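Local coordinates for protein KLLA0E08119p (Kluyveromyces lactis, PDB 3VA7) that probably carboxylates urea in an ATP- and biotin-dependent reaction, as part of a multifunctional enzyme that breaks urea down to ammonia and carbon dioxide, at residues 964-969 against 1132-1137. Numbering follows the deposited sequence.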
ATOM      1  N   ILE A 964      18.682  24.178  15.716  1.00 30.74           N
ATOM      2  CA  ILE A 964      19.936  23.438  15.701  1.00 31.66           C
ATOM      3  C   ILE A 964      21.063  24.464  15.682  1.00 31.99           C
ATOM      4  O   ILE A 964      21.993  24.411  16.517  1.00 31.93           O
ATOM      5  CB  ILE A 964      20.243  22.547  14.434  1.00 32.64           C
ATOM      6  CG1 ILE A 964      19.194  21.468  14.064  1.00 31.86           C
ATOM      7  CG2 ILE A 964      21.673  21.981  14.539  1.00 32.43           C
ATOM      8  CD1 ILE A 964      18.301  21.084  15.124  1.00 37.34           C
ATOM      9  N   ALA A 965      20.987  25.393  14.726  1.00 31.96           N
ATOM     10  CA  ALA A 965      22.065  26.403  14.564  1.00 32.32           C
ATOM     11  C   ALA A 965      22.317  27.173  15.839  1.00 32.47           C
ATOM     12  O   ALA A 965      23.451  27.282  16.292  1.00 33.27           O
ATOM     13  CB  ALA A 965      21.775  27.346  13.444  1.00 31.36           C
ATOM     14  N   ASP A 966      21.261  27.670  16.445  1.00 33.36           N
ATOM     15  CA  ASP A 966      21.396  28.501  17.641  1.00 35.68           C
ATOM     16  C   ASP A 966      21.953  27.743  18.865  1.00 35.94           C
ATOM     17  O   ASP A 966      22.831  28.243  19.565  1.00 36.34           O
ATOM     18  CB  ASP A 966      20.042  29.173  17.919  1.00 36.67           C
ATOM     19  CG  ASP A 966      20.075  30.231  19.027  1.00 41.99           C
ATOM     20  OD1 ASP A 966      18.955  30.514  19.531  1.00 50.80           O
ATOM     21  OD2 ASP A 966      21.136  30.817  19.388  1.00 42.96           O
ATOM     22  N   VAL A 967      21.465  26.529  19.124  1.00 36.41           N
ATOM     23  CA  VAL A 967      21.860  25.824  20.341  1.00 35.51           C
ATOM     24  C   VAL A 967      23.308  25.343  20.216  1.00 35.52           C
ATOM     25  O   VAL A 967      24.049  25.171  21.211  1.00 36.20           O
ATOM     26  CB  VAL A 967      20.832  24.763  20.779  1.00 34.64           C
ATOM     27  CG1 VAL A 967      20.806  23.566  19.806  1.00 36.53           C
ATOM     28  CG2 VAL A 967      21.113  24.311  22.202  1.00 34.38           C
ATOM     29  N   ASN A 968      23.739  25.201  18.986  1.00 35.45           N
ATOM     30  CA  ASN A 968      25.117  24.836  18.739  1.00 36.19           C
ATOM     31  C   ASN A 968      26.065  26.004  18.470  1.00 37.18           C
ATOM     32  O   ASN A 968      27.249  25.792  18.264  1.00 37.49           O
ATOM     33  CB  ASN A 968      25.158  23.868  17.569  1.00 36.19           C
ATOM     34  CG  ASN A 968      24.885  22.467  17.987  1.00 34.65           C
ATOM     35  OD1 ASN A 968      25.762  21.830  18.560  1.00 38.92           O
ATOM     36  ND2 ASN A 968      23.686  21.966  17.707  1.00 30.51           N
ATOM     37  N   ASP A 969      25.538  27.227  18.434  1.00 38.55           N
ATOM     38  CA  ASP A 969      26.313  28.395  18.074  1.00 39.79           C
ATOM     39  C   ASP A 969      26.956  28.361  16.720  1.00 38.81           C
ATOM     40  O   ASP A 969      28.145  28.681  16.629  1.00 38.23           O
ATOM     41  CB  ASP A 969      27.436  28.594  19.066  1.00 41.46           C
ATOM     42  CG  ASP A 969      27.148  29.712  19.995  1.00 47.83           C
ATOM     43  OD1 ASP A 969      27.236  30.918  19.551  1.00 53.39           O
ATOM     44  OD2 ASP A 969      26.774  29.355  21.142  1.00 52.15           O
ATOM     45  N   GLY A1132      27.375  24.300  27.540  1.00 62.08           N
ATOM     46  CA  GLY A1132      27.635  25.528  28.295  1.00 62.32           C
ATOM     47  C   GLY A1132      26.368  26.089  28.888  1.00 62.70           C
ATOM     48  O   GLY A1132      25.369  25.385  28.974  1.00 62.58           O
ATOM     49  N   GLU A1133      26.403  27.352  29.318  1.00 63.37           N
ATOM     50  CA  GLU A1133      25.215  27.981  29.917  1.00 63.80           C
ATOM     51  C   GLU A1133      24.079  28.154  28.896  1.00 62.66           C
ATOM     52  O   GLU A1133      22.904  28.061  29.256  1.00 62.60           O
ATOM     53  CB  GLU A1133      25.546  29.323  30.591  1.00 64.38           C
ATOM     54  CG  GLU A1133      25.611  29.288  32.132  1.00 68.98           C
ATOM     55  CD  GLU A1133      27.062  29.223  32.709  1.00 75.69           C
ATOM     56  OE1 GLU A1133      27.947  30.007  32.243  1.00 77.70           O
ATOM     57  OE2 GLU A1133      27.307  28.407  33.648  1.00 76.18           O
ATOM     58  N   LYS A1134      24.437  28.376  27.631  1.00 61.46           N
ATOM     59  CA  LYS A1134      23.441  28.616  26.588  1.00 60.83           C
ATOM     60  C   LYS A1134      22.587  27.366  26.275  1.00 59.92           C
ATOM     61  O   LYS A1134      21.349  27.441  26.198  1.00 59.82           O
ATOM     62  CB  LYS A1134      24.109  29.154  25.324  1.00 60.96           C
ATOM     63  CG  LYS A1134      23.107  29.645  24.300  1.00 62.10           C
ATOM     64  CD  LYS A1134      23.773  29.852  22.974  1.00 63.96           C
ATOM     65  CE  LYS A1134      22.846  30.515  21.990  1.00 65.24           C
ATOM     66  NZ  LYS A1134      23.550  30.803  20.688  1.00 65.83           N
ATOM     67  N   ALA A1135      23.260  26.227  26.110  1.00 58.43           N
ATOM     68  CA  ALA A1135      22.595  24.942  25.970  1.00 56.74           C
ATOM     69  C   ALA A1135      21.711  24.594  27.182  1.00 55.88           C
ATOM     70  O   ALA A1135      20.618  24.026  27.022  1.00 55.74           O
ATOM     71  CB  ALA A1135      23.624  23.866  25.746  1.00 57.07           C
ATOM     72  N   ASP A1136      22.166  24.952  28.389  1.00 54.08           N
ATOM     73  CA  ASP A1136      21.388  24.706  29.606  1.00 52.36           C
ATOM     74  C   ASP A1136      20.123  25.557  29.700  1.00 51.73           C
ATOM     75  O   ASP A1136      19.092  25.052  30.168  1.00 51.52           O
ATOM     76  CB  ASP A1136      22.244  24.817  30.886  1.00 52.58           C
ATOM     77  CG  ASP A1136      23.275  23.681  31.019  1.00 52.25           C
ATOM     78  OD1 ASP A1136      24.338  23.926  31.585  1.00 51.45           O
ATOM     79  OD2 ASP A1136      23.051  22.543  30.546  1.00 53.60           O
ATOM     80  N   GLU A1137      20.164  26.818  29.246  1.00 50.39           N
ATOM     81  CA  GLU A1137      18.931  27.621  29.236  1.00 49.56           C
ATOM     82  C   GLU A1137      17.951  26.950  28.279  1.00 48.41           C
ATOM     83  O   GLU A1137      16.763  26.742  28.599  1.00 47.80           O
ATOM     84  CB  GLU A1137      19.202  29.101  28.891  1.00 50.33           C
ATOM     85  CG  GLU A1137      18.036  30.128  29.162  1.00 51.22           C
ATOM     86  CD  GLU A1137      17.370  30.016  30.561  1.00 54.65           C
ATOM     87  OE1 GLU A1137      16.318  30.682  30.800  1.00 53.03           O
ATOM     88  OE2 GLU A1137      17.879  29.249  31.423  1.00 55.08           O
TER
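Lys1134 stretches from the first turn of helix 1133-1142 to the C-terminal end of helix 960-967, where its NZ makes a hydrogen-bonded salt bridge to Asp966 OD2 at 2.7 Å, almost in line with the C-O bond, and a hydrogen bond to Asp966 O at 2.9 Å. CG of Lys1134 stands anti to the backbone N (chi1 -170°) and the chain stays extended beyond it, which carries the ammonium from one helix to the end of the other. The helix receiving it belongs to the carboxyltransferase part of urea carboxylase and ends in a Schellman motif, with Asp969 at positive phi; the N of Asp969 and the ammonium approach Asp966 O on opposite faces of the carbonyl plane. Carbonyls here lie at the negative end of the helix dipole, which probably helps hold the ammonium. Asp969 adds a longer salt bridge, OD2 to Lys1134 NZ at 3.6 Å, on the exposed side of the contact. Without the Asp966 carboxylate, as with an alanine here, the ammonium is likely to lose its shorter salt bridge and turn more freely. The buried side is apolar instead: Val967 CG2 lies 4.1 Å from Ala1135 CA, the pair with the nearest CA atoms, with Phe1138 and Leu721 also against Val967 and Leu1009 against Ala1135.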